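Local coordinates for protein 2-C-methyl-D-erythritol 4-phosphate cytidylyltransferase (Anaerococcus prevotii, PDB 4KT7) that probably transfers a cytidylyl group from CTP to 2-C-methyl-D-erythritol 4-phosphate, releasing diphosphate, in the DXP route to isoprenoids, at residues F121-K132 against P168-I176. Residues are numbered along the deposited sequence; the frame is centred on the assembly and turned at random.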
loop_
_atom_site.group_PDB
_atom_site.type_symbol
_atom_site.label_atom_id
_atom_site.label_comp_id
_atom_site.label_asym_id
_atom_site.label_seq_id
_atom_site.Cartn_x
_atom_site.Cartn_y
_atom_site.Cartn_z
ATOM N N PHE A 121 14.825 -1.932 14.245
ATOM C CA PHE A 121 14.814 -1.165 15.493
ATOM C C PHE A 121 16.154 -0.496 15.771
ATOM O O PHE A 121 16.195 0.654 16.203
ATOM C CB PHE A 121 14.439 -2.060 16.675
ATOM C CG PHE A 121 12.993 -2.486 16.667
ATOM C CD1 PHE A 121 12.007 -1.639 17.149
ATOM C CD2 PHE A 121 12.624 -3.734 16.178
ATOM C CE1 PHE A 121 10.659 -2.035 17.150
ATOM C CE2 PHE A 121 11.294 -4.129 16.174
ATOM C CZ PHE A 121 10.314 -3.274 16.660
ATOM N N LEU A 122 17.246 -1.221 15.539
ATOM C CA LEU A 122 18.587 -0.656 15.712
ATOM C C LEU A 122 18.833 0.499 14.742
ATOM O O LEU A 122 19.407 1.525 15.118
ATOM C CB LEU A 122 19.647 -1.735 15.505
ATOM C CG LEU A 122 19.683 -2.854 16.557
ATOM C CD1 LEU A 122 20.745 -3.909 16.228
ATOM C CD2 LEU A 122 19.938 -2.264 17.937
ATOM N N LYS A 123 18.389 0.347 13.495
ATOM C CA LYS A 123 18.560 1.411 12.505
ATOM C C LYS A 123 17.786 2.651 12.898
ATOM O O LYS A 123 18.252 3.781 12.694
ATOM C CB LYS A 123 18.104 0.941 11.123
ATOM C CG LYS A 123 19.109 0.010 10.438
ATOM C CD LYS A 123 18.405 -0.868 9.393
ATOM C CE LYS A 123 17.746 -0.023 8.310
ATOM N NZ LYS A 123 16.860 -0.813 7.382
ATOM N N THR A 124 16.591 2.446 13.442
ATOM C CA THR A 124 15.768 3.566 13.884
ATOM C C THR A 124 16.446 4.261 15.064
ATOM O O THR A 124 16.528 5.487 15.107
ATOM C CB THR A 124 14.375 3.074 14.295
ATOM O OG1 THR A 124 13.819 2.335 13.211
ATOM C CG2 THR A 124 13.458 4.237 14.620
ATOM N N ILE A 125 16.951 3.480 16.016
ATOM C CA ILE A 125 17.671 4.059 17.158
ATOM C C ILE A 125 18.940 4.828 16.721
ATOM O O ILE A 125 19.183 5.963 17.157
ATOM C CB ILE A 125 18.009 2.959 18.197
ATOM C CG1 ILE A 125 16.732 2.495 18.895
ATOM C CG2 ILE A 125 19.034 3.430 19.247
ATOM C CD1 ILE A 125 16.975 1.342 19.860
ATOM N N ASN A 126 19.740 4.239 15.836
ATOM C CA ASN A 126 20.960 4.910 15.377
ATOM C C ASN A 126 20.711 6.216 14.616
ATOM O O ASN A 126 21.579 7.081 14.584
ATOM C CB ASN A 126 21.847 3.964 14.568
ATOM C CG ASN A 126 22.506 2.907 15.441
ATOM O OD1 ASN A 126 22.598 3.063 16.668
ATOM N ND2 ASN A 126 22.972 1.829 14.818
ATOM N N ALA A 127 19.534 6.373 14.016
ATOM C CA ALA A 127 19.229 7.627 13.346
ATOM C C ALA A 127 19.016 8.765 14.367
ATOM O O ALA A 127 19.100 9.949 14.018
ATOM C CB ALA A 127 18.019 7.472 12.445
ATOM N N LEU A 128 18.760 8.408 15.628
ATOM C CA LEU A 128 18.601 9.416 16.680
ATOM C C LEU A 128 19.913 10.087 17.042
ATOM O O LEU A 128 19.916 11.090 17.757
ATOM C CB LEU A 128 17.988 8.815 17.938
ATOM C CG LEU A 128 16.525 8.396 17.840
ATOM C CD1 LEU A 128 16.238 7.448 18.996
ATOM C CD2 LEU A 128 15.637 9.617 17.912
ATOM N N ARG A 129 21.032 9.561 16.549
ATOM C CA ARG A 129 22.322 10.177 16.845
ATOM C C ARG A 129 22.393 11.623 16.344
ATOM O O ARG A 129 22.974 12.491 17.004
ATOM C CB ARG A 129 23.481 9.349 16.265
ATOM C CG ARG A 129 24.862 9.842 16.719
ATOM C CD ARG A 129 26.003 8.959 16.187
ATOM N NE ARG A 129 25.913 8.798 14.735
ATOM C CZ ARG A 129 26.503 9.603 13.857
ATOM N NH1 ARG A 129 27.234 10.627 14.284
ATOM N NH2 ARG A 129 26.367 9.377 12.554
ATOM N N LYS A 130 21.782 11.893 15.193
ATOM C CA LYS A 130 21.855 13.229 14.610
ATOM C C LYS A 130 20.497 13.843 14.286
ATOM O O LYS A 130 20.428 14.941 13.748
ATOM C CB LYS A 130 22.709 13.196 13.341
ATOM C CG LYS A 130 24.192 12.941 13.606
ATOM C CD LYS A 130 24.871 12.346 12.382
ATOM C CE LYS A 130 24.993 13.352 11.255
ATOM N NZ LYS A 130 25.491 12.697 10.007
ATOM N N ASN A 131 19.414 13.144 14.599
ATOM C CA ASN A 131 18.086 13.670 14.311
ATOM C C ASN A 131 17.223 13.557 15.547
ATOM O O ASN A 131 17.415 12.642 16.354
ATOM C CB ASN A 131 17.440 12.861 13.194
ATOM C CG ASN A 131 18.305 12.797 11.951
ATOM O OD1 ASN A 131 18.374 13.759 11.180
ATOM N ND2 ASN A 131 18.957 11.645 11.736
ATOM N N LYS A 132 16.248 14.448 15.689
ATOM C CA LYS A 132 15.376 14.384 16.858
ATOM C C LYS A 132 14.069 13.665 16.581
ATOM O O LYS A 132 13.303 13.408 17.501
ATOM C CB LYS A 132 15.164 15.782 17.455
ATOM C CG LYS A 132 16.483 16.405 17.929
ATOM C CD LYS A 132 16.262 17.519 18.953
ATOM C CE LYS A 132 17.550 17.759 19.739
ATOM N NZ LYS A 132 17.340 18.580 20.976
ATOM N N PRO A 168 8.777 0.897 13.582
ATOM C CA PRO A 168 8.923 1.952 14.600
ATOM C C PRO A 168 9.145 3.375 14.090
ATOM O O PRO A 168 9.428 3.626 12.906
ATOM C CB PRO A 168 10.160 1.505 15.381
ATOM C CG PRO A 168 10.987 0.805 14.357
ATOM C CD PRO A 168 9.971 0.032 13.519
ATOM N N GLN A 169 8.960 4.303 15.022
ATOM C CA GLN A 169 9.309 5.699 14.868
ATOM C C GLN A 169 10.044 6.014 16.168
ATOM O O GLN A 169 9.873 5.290 17.140
ATOM C CB GLN A 169 8.031 6.543 14.780
ATOM C CG GLN A 169 7.143 6.244 13.584
ATOM C CD GLN A 169 6.042 7.284 13.417
ATOM O OE1 GLN A 169 5.630 7.933 14.382
ATOM N NE2 GLN A 169 5.584 7.464 12.192
ATOM N N ALA A 170 10.854 7.067 16.212
ATOM C CA ALA A 170 11.492 7.425 17.484
ATOM C C ALA A 170 11.828 8.915 17.544
ATOM O O ALA A 170 11.998 9.555 16.503
ATOM C CB ALA A 170 12.759 6.571 17.705
ATOM N N PHE A 171 11.926 9.458 18.761
ATOM C CA PHE A 171 12.046 10.911 18.971
ATOM C C PHE A 171 12.852 11.230 20.209
ATOM O O PHE A 171 12.960 10.394 21.115
ATOM C CB PHE A 171 10.655 11.549 19.170
ATOM C CG PHE A 171 9.660 11.121 18.162
ATOM C CD1 PHE A 171 9.528 11.802 16.961
ATOM C CD2 PHE A 171 8.880 10.002 18.385
ATOM C CE1 PHE A 171 8.624 11.368 16.006
ATOM C CE2 PHE A 171 7.962 9.577 17.432
ATOM C CZ PHE A 171 7.851 10.256 16.245
ATOM N N ASP A 172 13.387 12.451 20.238
ATOM C CA ASP A 172 13.823 13.120 21.467
ATOM C C ASP A 172 12.621 13.128 22.407
ATOM O O ASP A 172 11.519 13.534 22.012
ATOM C CB ASP A 172 14.282 14.554 21.126
ATOM C CG ASP A 172 14.782 15.331 22.340
ATOM O OD1 ASP A 172 13.946 15.887 23.075
ATOM O OD2 ASP A 172 16.007 15.423 22.554
ATOM N N LYS A 173 12.791 12.639 23.634
ATOM C CA LYS A 173 11.641 12.480 24.533
ATOM C C LYS A 173 10.972 13.790 24.964
ATOM O O LYS A 173 9.753 13.873 24.980
ATOM C CB LYS A 173 12.016 11.658 25.782
ATOM C CG LYS A 173 10.831 11.348 26.718
ATOM C CD LYS A 173 10.812 12.240 27.961
ATOM C CE LYS A 173 9.524 11.993 28.761
ATOM N NZ LYS A 173 9.354 12.905 29.929
ATOM N N LYS A 174 11.746 14.803 25.336
ATOM C CA LYS A 174 11.127 16.077 25.721
ATOM C C LYS A 174 10.381 16.686 24.552
ATOM O O LYS A 174 9.314 17.263 24.706
ATOM C CB LYS A 174 12.168 17.078 26.215
ATOM C CG LYS A 174 12.731 16.741 27.572
ATOM C CD LYS A 174 13.285 17.978 28.260
ATOM C CE LYS A 174 13.719 17.655 29.680
ATOM N NZ LYS A 174 14.023 18.888 30.463
ATOM N N LEU A 175 10.946 16.542 23.372
ATOM C CA LEU A 175 10.346 17.136 22.203
ATOM C C LEU A 175 9.013 16.487 21.900
ATOM O O LEU A 175 8.009 17.179 21.812
ATOM C CB LEU A 175 11.283 17.019 21.012
ATOM C CG LEU A 175 10.847 17.762 19.752
ATOM C CD1 LEU A 175 10.522 19.207 20.087
ATOM C CD2 LEU A 175 11.975 17.695 18.712
ATOM N N ILE A 176 8.986 15.160 21.752
ATOM C CA ILE A 176 7.721 14.496 21.453
ATOM C C ILE A 176 6.700 14.672 22.568
ATOM O O ILE A 176 5.515 14.859 22.294
ATOM C CB ILE A 176 7.886 13.005 21.068
ATOM C CG1 ILE A 176 6.623 12.483 20.387
ATOM C CG2 ILE A 176 8.211 12.150 22.273
ATOM C CD1 ILE A 176 6.267 13.267 19.121
#
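Thr124 of helix 118-127 packs on Pro168 and Ala170 of strand 168-172, part of the central mixed sheet, and Leu128, four residues on, adds to the cover over Ala170, an alpha/beta arrangement of the GT-A-like nucleotidyltransferase fold. The axes of residues 121-127 and 168-172 run 23° from parallel and approach to 8.3 Å. Thr124 CG2, anti to the backbone N, reaches Ala170 CB at 3.9 Å, while OG1 lies 3.4 Å from Pro168 CG and hydrogen-bonds back to Leu120 O. The same CG of Pro168, which follows a cis peptide, touches CD1 of the Phe121 ring; that ring also packs edge-to-face with His109 on neighbouring strand 105-110. Leu128 spreads its two methyls over the strand: CD1 meets Ala170 CB at 3.8 Å and CD2 sits over the Ala170-Phe171 peptide.

Beyond the helix the chain turns back toward the strand's end, where Asp172 N donates to Lys132 O (2.9 Å, 161°). The Lys132 side chain then runs alongside Asp172: CB touches both Leu175 CD2 and Asp172 CB, CD and CE pass by OD2, and NZ completes a long salt bridge to OD2 at 3.8 Å. Asp172 is also the N-cap of helix 173-184. Replacing Asp172 by an alanine removes the carboxylate and would probably leave Lys132 NZ without this counter-charge and the Leu175 N-H without its capping acceptor. CG lies anti to the backbone N (chi1 -179°), which sets the carboxylate beside the lysine and the first turn of the helix; OD2 faces Lys132 NZ and OD1 accepts from Leu175 N at 3.1 Å through its anti lone pair.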